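Local coordinates for amine Dehydrogenase (Pseudomonas putida, PDB 1JMX), which probably transfers electrons through its covalently bound c-type hemes, as the heme-carrying alpha subunit of a quinohemoprotein amine dehydrogenase, at residues A[184-189]-A[274-279]; A[284-289]-A[307-312]; A[301-306]-A[329-334]. All coordinates share one frame; numbering follows the deposited sequence.

Contact 1. Residues A[184-189]-A[274-279]; sequences WAFSGH and LDFTAV
Thr-277 O is gripped twice from the facing strand: Ser-187 N donates a hydrogen bond of 2.9 Å that is almost straight (170° at the hydrogen), nearly along the C=O axis, and Phe-186 CA adds a CA-H...O contact of 3.4 Å. Thr-277 N returns the bond to Ser-187 O, and reciprocal but more bent pairs join Ala-185 to Val-279 and His-189 to Asp-275. This antiparallel ladder joins the first and last strands of an eight-stranded barrel and so closes it. On the face carrying Phe-186, Phe-276 and Ala-278, Phe-186 has CG between its backbone N and carbonyl carbon (chi1 72°), whereas Phe-276 has CG anti to its backbone N. The two rings come within 23° of parallel but are displaced so that little of one lies over the other, their centroids 5.2 Å apart. Phe-276 CZ reaches Phe-186 CB at 3.5 Å, and Phe-253 stacks on Phe-276. Trp-184 CE3 lies 3.6 Å from Val-279 C and also meets Ala-278 CB, while its NE1 bonds to Leu-180 O. An alanine here would remove the indole, and would probably loosen the packing against Val-279 and Ala-278 and leave Leu-180 O without that donor. At Gly-188 a CB would clash with Asp-275 O, at 2.3 Å.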
loop_
_atom_site.group_PDB
_atom_site.type_symbol
_atom_site.label_atom_id
_atom_site.label_comp_id
_atom_site.label_asym_id
_atom_site.label_seq_id
_atom_site.Cartn_x
_atom_site.Cartn_y
_atom_site.Cartn_z
ATOM N N TRP A 184 -9.315 36.254 -11.356
ATOM C CA TRP A 184 -8.362 35.774 -10.373
ATOM C C TRP A 184 -6.959 35.662 -10.935
ATOM O O TRP A 184 -6.685 34.794 -11.754
ATOM C CB TRP A 184 -8.791 34.399 -9.851
ATOM C CG TRP A 184 -9.987 34.420 -8.959
ATOM C CD1 TRP A 184 -11.293 34.602 -9.331
ATOM C CD2 TRP A 184 -9.999 34.205 -7.543
ATOM N NE1 TRP A 184 -12.112 34.510 -8.234
ATOM C CE2 TRP A 184 -11.348 34.266 -7.123
ATOM C CE3 TRP A 184 -9.001 33.966 -6.586
ATOM C CZ2 TRP A 184 -11.724 34.092 -5.784
ATOM C CZ3 TRP A 184 -9.375 33.796 -5.256
ATOM C CH2 TRP A 184 -10.725 33.860 -4.868
ATOM N N ALA A 185 -6.060 36.518 -10.466
ATOM C CA ALA A 185 -4.673 36.473 -10.916
ATOM C C ALA A 185 -4.008 35.290 -10.237
ATOM O O ALA A 185 -4.086 35.153 -9.017
ATOM C CB ALA A 185 -3.948 37.766 -10.536
ATOM N N PHE A 186 -3.374 34.420 -11.011
ATOM C CA PHE A 186 -2.709 33.273 -10.416
ATOM C C PHE A 186 -1.226 33.128 -10.758
ATOM O O PHE A 186 -0.730 33.644 -11.768
ATOM C CB PHE A 186 -3.470 31.965 -10.716
ATOM C CG PHE A 186 -3.361 31.492 -12.143
ATOM C CD1 PHE A 186 -4.369 31.768 -13.060
ATOM C CD2 PHE A 186 -2.256 30.753 -12.566
ATOM C CE1 PHE A 186 -4.285 31.314 -14.378
ATOM C CE2 PHE A 186 -2.161 30.296 -13.882
ATOM C CZ PHE A 186 -3.179 30.578 -14.790
ATOM N N SER A 187 -0.537 32.406 -9.884
ATOM C CA SER A 187 0.878 32.121 -10.015
ATOM C C SER A 187 1.042 30.685 -9.536
ATOM O O SER A 187 0.320 30.230 -8.654
ATOM C CB SER A 187 1.688 33.064 -9.126
ATOM O OG SER A 187 3.067 32.801 -9.252
ATOM N N GLY A 188 1.988 29.974 -10.127
ATOM C CA GLY A 188 2.220 28.601 -9.741
ATOM C C GLY A 188 3.525 28.075 -10.295
ATOM O O GLY A 188 4.218 28.766 -11.042
ATOM N N HIS A 189 3.855 26.839 -9.939
ATOM C CA HIS A 189 5.083 26.217 -10.393
ATOM C C HIS A 189 4.927 24.716 -10.561
ATOM O O HIS A 189 4.423 24.033 -9.670
ATOM C CB HIS A 189 6.207 26.489 -9.392
ATOM C CG HIS A 189 7.543 25.984 -9.838
ATOM N ND1 HIS A 189 7.926 24.668 -9.697
ATOM C CD2 HIS A 189 8.572 26.610 -10.456
ATOM C CE1 HIS A 189 9.129 24.503 -10.213
ATOM N NE2 HIS A 189 9.544 25.666 -10.681
ATOM N N LEU A 274 1.100 21.291 -10.512
ATOM C CA LEU A 274 1.740 22.544 -10.182
ATOM C C LEU A 274 1.143 23.136 -8.913
ATOM O O LEU A 274 -0.030 22.933 -8.613
ATOM C CB LEU A 274 1.592 23.541 -11.349
ATOM C CG LEU A 274 0.190 23.799 -11.909
ATOM C CD1 LEU A 274 -0.046 25.271 -12.065
ATOM C CD2 LEU A 274 -0.006 23.085 -13.223
ATOM N N ASP A 275 1.982 23.800 -8.126
ATOM C CA ASP A 275 1.510 24.465 -6.921
ATOM C C ASP A 275 0.700 25.624 -7.450
ATOM O O ASP A 275 1.034 26.198 -8.483
ATOM C CB ASP A 275 2.678 24.952 -6.073
ATOM C CG ASP A 275 3.392 23.816 -5.381
ATOM O OD1 ASP A 275 2.797 22.723 -5.272
ATOM O OD2 ASP A 275 4.544 24.006 -4.943
ATOM N N PHE A 276 -0.356 25.981 -6.746
ATOM C CA PHE A 276 -1.211 27.032 -7.239
ATOM C C PHE A 276 -1.706 27.988 -6.175
ATOM O O PHE A 276 -2.290 27.586 -5.171
ATOM C CB PHE A 276 -2.383 26.384 -7.971
ATOM C CG PHE A 276 -3.327 27.353 -8.614
ATOM C CD1 PHE A 276 -3.307 27.540 -9.992
ATOM C CD2 PHE A 276 -4.288 28.016 -7.860
ATOM C CE1 PHE A 276 -4.242 28.367 -10.612
ATOM C CE2 PHE A 276 -5.222 28.843 -8.466
ATOM C CZ PHE A 276 -5.202 29.019 -9.845
ATOM N N THR A 277 -1.477 29.268 -6.420
ATOM C CA THR A 277 -1.928 30.307 -5.517
ATOM C C THR A 277 -2.549 31.385 -6.392
ATOM O O THR A 277 -2.068 31.649 -7.486
ATOM C CB THR A 277 -0.775 30.849 -4.629
ATOM O OG1 THR A 277 -1.285 31.872 -3.765
ATOM C CG2 THR A 277 0.365 31.409 -5.467
ATOM N N ALA A 278 -3.679 31.922 -5.964
ATOM C CA ALA A 278 -4.359 32.950 -6.738
ATOM C C ALA A 278 -4.966 33.987 -5.813
ATOM O O ALA A 278 -5.128 33.746 -4.610
ATOM C CB ALA A 278 -5.446 32.334 -7.632
ATOM N N VAL A 279 -5.298 35.143 -6.384
ATOM C CA VAL A 279 -5.891 36.235 -5.629
ATOM C C VAL A 279 -6.989 36.888 -6.454
ATOM O O VAL A 279 -6.806 37.163 -7.637
ATOM C CB VAL A 279 -4.821 37.281 -5.239
ATOM C CG1 VAL A 279 -5.471 38.541 -4.714
ATOM C CG2 VAL A 279 -3.920 36.706 -4.172
#

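Contact 2. Residues A[284-289]-A[307-312]; sequences ARLLAV and SGLAGK
Leu-309 leaves its backbone with CG anti to the carbonyl carbon (chi1 -61°); the side chain sets out alongside strand 285-289, and only its tip comes close to it. At CG the branches part: CD1 continues the extended chain, anti to CA, and CD2 turns off to do the touching. CD2 meets Leu-286 CD1 at 3.6 Å, the two leucines crossing at about a right angle, and lies 3.7 Å from Arg-285 O. Leu-286 comes to this meeting with its CG anti to the backbone N. Arg-285 O is meanwhile held by Ser-307 N at 2.9 Å, the donor standing 38° above the carbonyl plane. The return bond meets its acceptor in the carbonyl plane, Arg-285 N reaching a lone pair of Ser-307 O at 2.8 Å. Ala-284 CA adds a CA-H...O contact to the same Ser-307 O, at 3.1 Å. This single antiparallel hydrogen-bonded pair ends the ladder, for Gly-308 takes a positive phi (68°) and the chain turns off into a loop. Further along, Leu-287 and Ala-288 both face Val-305, a classic beta bulge. Leu-286 and Val-289 rest on Val-357 of strand 354-362, whereas Leu-287 packs on Thr-277 and Val-279 of barrel strand 269-280.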
loop_
_atom_site.group_PDB
_atom_site.type_symbol
_atom_site.label_atom_id
_atom_site.label_comp_id
_atom_site.label_asym_id
_atom_site.label_seq_id
_atom_site.Cartn_x
_atom_site.Cartn_y
_atom_site.Cartn_z
ATOM N N ALA A 284 -5.382 44.648 -3.527
ATOM C CA ALA A 284 -4.018 44.751 -4.059
ATOM C C ALA A 284 -3.081 43.762 -3.378
ATOM O O ALA A 284 -2.832 43.846 -2.168
ATOM C CB ALA A 284 -3.478 46.174 -3.899
ATOM N N ARG A 285 -2.579 42.817 -4.165
ATOM C CA ARG A 285 -1.660 41.800 -3.674
ATOM C C ARG A 285 -0.506 41.662 -4.658
ATOM O O ARG A 285 -0.624 42.007 -5.832
ATOM C CB ARG A 285 -2.376 40.441 -3.547
ATOM C CG ARG A 285 -3.436 40.358 -2.435
ATOM C CD ARG A 285 -2.922 39.657 -1.150
ATOM N NE ARG A 285 -2.720 38.212 -1.328
ATOM C CZ ARG A 285 -1.582 37.659 -1.752
ATOM N NH1 ARG A 285 -0.524 38.419 -2.042
ATOM N NH2 ARG A 285 -1.509 36.344 -1.919
ATOM N N LEU A 286 0.619 41.179 -4.156
ATOM C CA LEU A 286 1.795 40.952 -4.975
ATOM C C LEU A 286 2.100 39.471 -4.769
ATOM O O LEU A 286 2.655 39.079 -3.738
ATOM C CB LEU A 286 2.944 41.847 -4.497
ATOM C CG LEU A 286 4.218 41.935 -5.335
ATOM C CD1 LEU A 286 3.893 42.120 -6.808
ATOM C CD2 LEU A 286 5.059 43.088 -4.816
ATOM N N LEU A 287 1.650 38.654 -5.720
ATOM C CA LEU A 287 1.806 37.202 -5.687
ATOM C C LEU A 287 3.213 36.618 -5.748
ATOM O O LEU A 287 3.610 35.872 -4.854
ATOM C CB LEU A 287 0.977 36.551 -6.792
ATOM C CG LEU A 287 -0.520 36.346 -6.582
ATOM C CD1 LEU A 287 -1.043 35.476 -7.721
ATOM C CD2 LEU A 287 -0.769 35.663 -5.239
ATOM N N ALA A 288 3.942 36.910 -6.822
ATOM C CA ALA A 288 5.279 36.360 -6.989
ATOM C C ALA A 288 6.184 37.121 -7.967
ATOM O O ALA A 288 5.732 38.001 -8.699
ATOM C CB ALA A 288 5.166 34.900 -7.424
ATOM N N VAL A 289 7.474 36.791 -7.920
ATOM C CA VAL A 289 8.491 37.355 -8.798
ATOM C C VAL A 289 8.908 36.119 -9.585
ATOM O O VAL A 289 9.134 35.063 -8.995
ATOM C CB VAL A 289 9.731 37.863 -8.005
ATOM C CG1 VAL A 289 10.618 38.713 -8.895
ATOM C CG2 VAL A 289 9.311 38.639 -6.784
ATOM N N SER A 307 -2.203 41.229 -8.106
ATOM C CA SER A 307 -3.504 41.844 -8.296
ATOM C C SER A 307 -3.459 43.311 -7.872
ATOM O O SER A 307 -2.965 43.640 -6.792
ATOM C CB SER A 307 -4.560 41.086 -7.487
ATOM O OG SER A 307 -5.845 41.664 -7.645
ATOM N N GLY A 308 -3.974 44.186 -8.736
ATOM C CA GLY A 308 -3.994 45.609 -8.444
ATOM C C GLY A 308 -2.608 46.228 -8.416
ATOM O O GLY A 308 -2.294 47.028 -7.525
ATOM N N LEU A 309 -1.777 45.854 -9.384
ATOM C CA LEU A 309 -0.414 46.374 -9.471
ATOM C C LEU A 309 -0.383 47.766 -10.098
ATOM O O LEU A 309 -0.759 47.953 -11.259
ATOM C CB LEU A 309 0.486 45.422 -10.276
ATOM C CG LEU A 309 0.681 43.994 -9.749
ATOM C CD1 LEU A 309 1.641 43.241 -10.655
ATOM C CD2 LEU A 309 1.200 44.022 -8.318
ATOM N N ALA A 310 0.036 48.746 -9.312
ATOM C CA ALA A 310 0.135 50.120 -9.794
ATOM C C ALA A 310 1.319 50.772 -9.100
ATOM O O ALA A 310 1.511 50.636 -7.877
ATOM C CB ALA A 310 -1.143 50.898 -9.511
ATOM N N GLY A 311 2.130 51.460 -9.891
ATOM C CA GLY A 311 3.292 52.113 -9.339
ATOM C C GLY A 311 4.538 51.732 -10.090
ATOM O O GLY A 311 4.493 51.098 -11.148
ATOM N N LYS A 312 5.667 52.130 -9.528
ATOM C CA LYS A 312 6.944 51.847 -10.143
ATOM C C LYS A 312 7.613 50.706 -9.394
ATOM O O LYS A 312 7.662 50.702 -8.157
ATOM C CB LYS A 312 7.816 53.106 -10.110
ATOM C CG LYS A 312 9.156 52.955 -10.793
ATOM C CD LYS A 312 10.256 53.574 -9.938
ATOM C CE LYS A 312 10.327 52.911 -8.554
ATOM N NZ LYS A 312 11.507 53.366 -7.744
#

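Contact 3. Residues A[301-306]-A[329-334]; sequences EITLVG and PTLVRL
Glu-301 and Arg-333 cross obliquely at one end of this strand pair, with the carboxylate plane turned 81° from that of the guanidinium. Glu-301 bends at chi2 (-89°), which brings OE2 to the guanidinium edge, near its plane, but the salt bridge from OE2 to Arg-333 NE is long, at 3.7 Å. A second carboxylate, that of Glu-326, forms a salt bridge with Arg-333 NH1, so the charge of Arg-333 is probably balanced mainly by Glu-326, with Glu-301 the weaker partner. The aliphatic part of the same arginine lies alongside Thr-303, whose CB is 3.8 Å from Arg-333 CG. Thr-303 OG1 points instead at Leu-331, coming within 3.2 Å of CD2; it is buried here and has no polar partner in the model.

The other face of the pair is apolar throughout. Leu-334 has CG between its backbone N and carbonyl carbon (chi1 49°), which folds CG over Ile-302 O at 3.4 Å. Its two methyls then separate: CD1 touches Ile-302 CB, while CD2 meets Leu-304 CD2 at 3.9 Å, the leucines crossing obliquely. Beside them Leu-304 CB and Val-332 CB stand directly across a hydrogen-bonded pair, tied by Leu-304 N to Val-332 O at 2.7 Å and by the return bond. The ladder weakens at its end, where Gly-306 N reaches Thr-330 O at 3.2 Å from well above the carbonyl plane.

Val-289 of the adjoining strand touches Ile-302 and Leu-304, and Leu-309 and Val-321 touch Val-332 and Leu-334 respectively, so this face turns inward. The opposite face, with Thr-303, Val-305 and Leu-331, meets Arg-197 of the barrel. An antiparallel pair with one such apolar face is consistent with the immunoglobulin-like beta fold expected of the E-set clan, in which this domain's family is placed.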
loop_
_atom_site.group_PDB
_atom_site.type_symbol
_atom_site.label_atom_id
_atom_site.label_comp_id
_atom_site.label_asym_id
_atom_site.label_seq_id
_atom_site.Cartn_x
_atom_site.Cartn_y
_atom_site.Cartn_z
ATOM N N GLU A 301 15.161 38.838 -17.523
ATOM C CA GLU A 301 13.784 39.254 -17.743
ATOM C C GLU A 301 12.993 38.759 -16.537
ATOM O O GLU A 301 12.879 37.552 -16.313
ATOM C CB GLU A 301 13.241 38.625 -19.028
ATOM C CG GLU A 301 12.082 39.388 -19.705
ATOM C CD GLU A 301 10.692 38.985 -19.218
ATOM O OE1 GLU A 301 10.282 37.815 -19.454
ATOM O OE2 GLU A 301 9.994 39.849 -18.625
ATOM N N ILE A 302 12.539 39.692 -15.710
ATOM C CA ILE A 302 11.766 39.345 -14.536
ATOM C C ILE A 302 10.338 39.831 -14.707
ATOM O O ILE A 302 10.094 40.924 -15.212
ATOM C CB ILE A 302 12.359 39.971 -13.276
ATOM C CG1 ILE A 302 13.740 39.385 -13.010
ATOM C CG2 ILE A 302 11.459 39.733 -12.087
ATOM C CD1 ILE A 302 14.371 39.883 -11.728
ATOM N N THR A 303 9.391 39.000 -14.299
ATOM C CA THR A 303 7.991 39.361 -14.384
ATOM C C THR A 303 7.331 39.236 -13.013
ATOM O O THR A 303 7.591 38.300 -12.267
ATOM C CB THR A 303 7.248 38.548 -15.472
ATOM O OG1 THR A 303 5.994 38.081 -14.961
ATOM C CG2 THR A 303 8.086 37.386 -15.970
ATOM N N LEU A 304 6.572 40.262 -12.646
ATOM C CA LEU A 304 5.868 40.309 -11.373
ATOM C C LEU A 304 4.417 39.912 -11.593
ATOM O O LEU A 304 3.778 40.351 -12.550
ATOM C CB LEU A 304 5.947 41.714 -10.761
ATOM C CG LEU A 304 7.305 42.218 -10.252
ATOM C CD1 LEU A 304 7.867 41.239 -9.224
ATOM C CD2 LEU A 304 8.283 42.402 -11.405
ATOM N N VAL A 305 3.914 39.044 -10.724
ATOM C CA VAL A 305 2.540 38.565 -10.822
ATOM C C VAL A 305 1.787 39.097 -9.617
ATOM O O VAL A 305 2.350 39.189 -8.520
ATOM C CB VAL A 305 2.488 37.011 -10.816
ATOM C CG1 VAL A 305 1.106 36.522 -11.221
ATOM C CG2 VAL A 305 3.552 36.443 -11.741
ATOM N N GLY A 306 0.533 39.489 -9.822
ATOM C CA GLY A 306 -0.241 40.002 -8.710
ATOM C C GLY A 306 -1.586 40.571 -9.079
ATOM O O GLY A 306 -2.066 40.406 -10.200
ATOM N N PRO A 329 -2.268 45.545 -14.666
ATOM C CA PRO A 329 -2.559 45.379 -13.237
ATOM C C PRO A 329 -2.247 44.009 -12.631
ATOM O O PRO A 329 -2.062 43.894 -11.419
ATOM C CB PRO A 329 -4.054 45.709 -13.154
ATOM C CG PRO A 329 -4.564 45.414 -14.558
ATOM C CD PRO A 329 -3.466 45.982 -15.402
ATOM N N THR A 330 -2.174 42.974 -13.460
ATOM C CA THR A 330 -1.903 41.634 -12.950
ATOM C C THR A 330 -0.564 41.048 -13.379
ATOM O O THR A 330 -0.184 39.968 -12.923
ATOM C CB THR A 330 -3.013 40.644 -13.369
ATOM O OG1 THR A 330 -3.056 40.548 -14.798
ATOM C CG2 THR A 330 -4.366 41.106 -12.849
ATOM N N LEU A 331 0.149 41.754 -14.247
ATOM C CA LEU A 331 1.426 41.264 -14.741
ATOM C C LEU A 331 2.334 42.411 -15.179
ATOM O O LEU A 331 1.966 43.227 -16.027
ATOM C CB LEU A 331 1.187 40.308 -15.918
ATOM C CG LEU A 331 2.163 39.148 -16.157
ATOM C CD1 LEU A 331 1.702 38.321 -17.350
ATOM C CD2 LEU A 331 3.560 39.674 -16.401
ATOM N N VAL A 332 3.524 42.467 -14.591
ATOM C CA VAL A 332 4.500 43.493 -14.934
ATOM C C VAL A 332 5.782 42.814 -15.410
ATOM O O VAL A 332 6.431 42.115 -14.645
ATOM C CB VAL A 332 4.805 44.413 -13.718
ATOM C CG1 VAL A 332 5.846 45.470 -14.089
ATOM C CG2 VAL A 332 3.518 45.093 -13.238
ATOM N N ARG A 333 6.087 42.945 -16.698
ATOM C CA ARG A 333 7.302 42.357 -17.268
ATOM C C ARG A 333 8.393 43.409 -17.407
ATOM O O ARG A 333 8.148 44.513 -17.906
ATOM C CB ARG A 333 7.021 41.744 -18.630
ATOM C CG ARG A 333 6.219 40.478 -18.570
ATOM C CD ARG A 333 5.882 40.023 -19.959
ATOM N NE ARG A 333 7.064 40.088 -20.816
ATOM C CZ ARG A 333 7.076 40.612 -22.043
ATOM N NH1 ARG A 333 5.960 41.125 -22.570
ATOM N NH2 ARG A 333 8.206 40.613 -22.750
ATOM N N LEU A 334 9.601 43.065 -16.983
ATOM C CA LEU A 334 10.703 44.004 -17.057
ATOM C C LEU A 334 12.048 43.352 -17.270
ATOM O O LEU A 334 12.214 42.141 -17.117
ATOM C CB LEU A 334 10.730 44.889 -15.804
ATOM C CG LEU A 334 10.638 44.214 -14.430
ATOM C CD1 LEU A 334 12.025 43.794 -13.937
ATOM C CD2 LEU A 334 10.010 45.184 -13.441
#

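Overall arrangement
Along the chain contact 1 closes before the others open, and strand 269-280 leads directly into strand 285-295. Contact 1 belongs to the closed barrel of domain II; contacts 2 and 3 share the mixed sheet of domain III, and their segments alternate in sequence. Their centres lie about 8 Å apart, each about 14 Å from that of contact 1. Strands 285-295 and 299-307 are neighbours, probably hydrogen-bonded from Val-305 N to Ala-288 O. The barrel rests on this sheet: Ser-187 OG meets Ala-288 CB, and Ala-185 CB meets Gly-306 O. Each contact ties strands within its own domain, and residues of contact 1 touch those of contacts 2 and 3 where barrel and sheet meet, away from the heme sites.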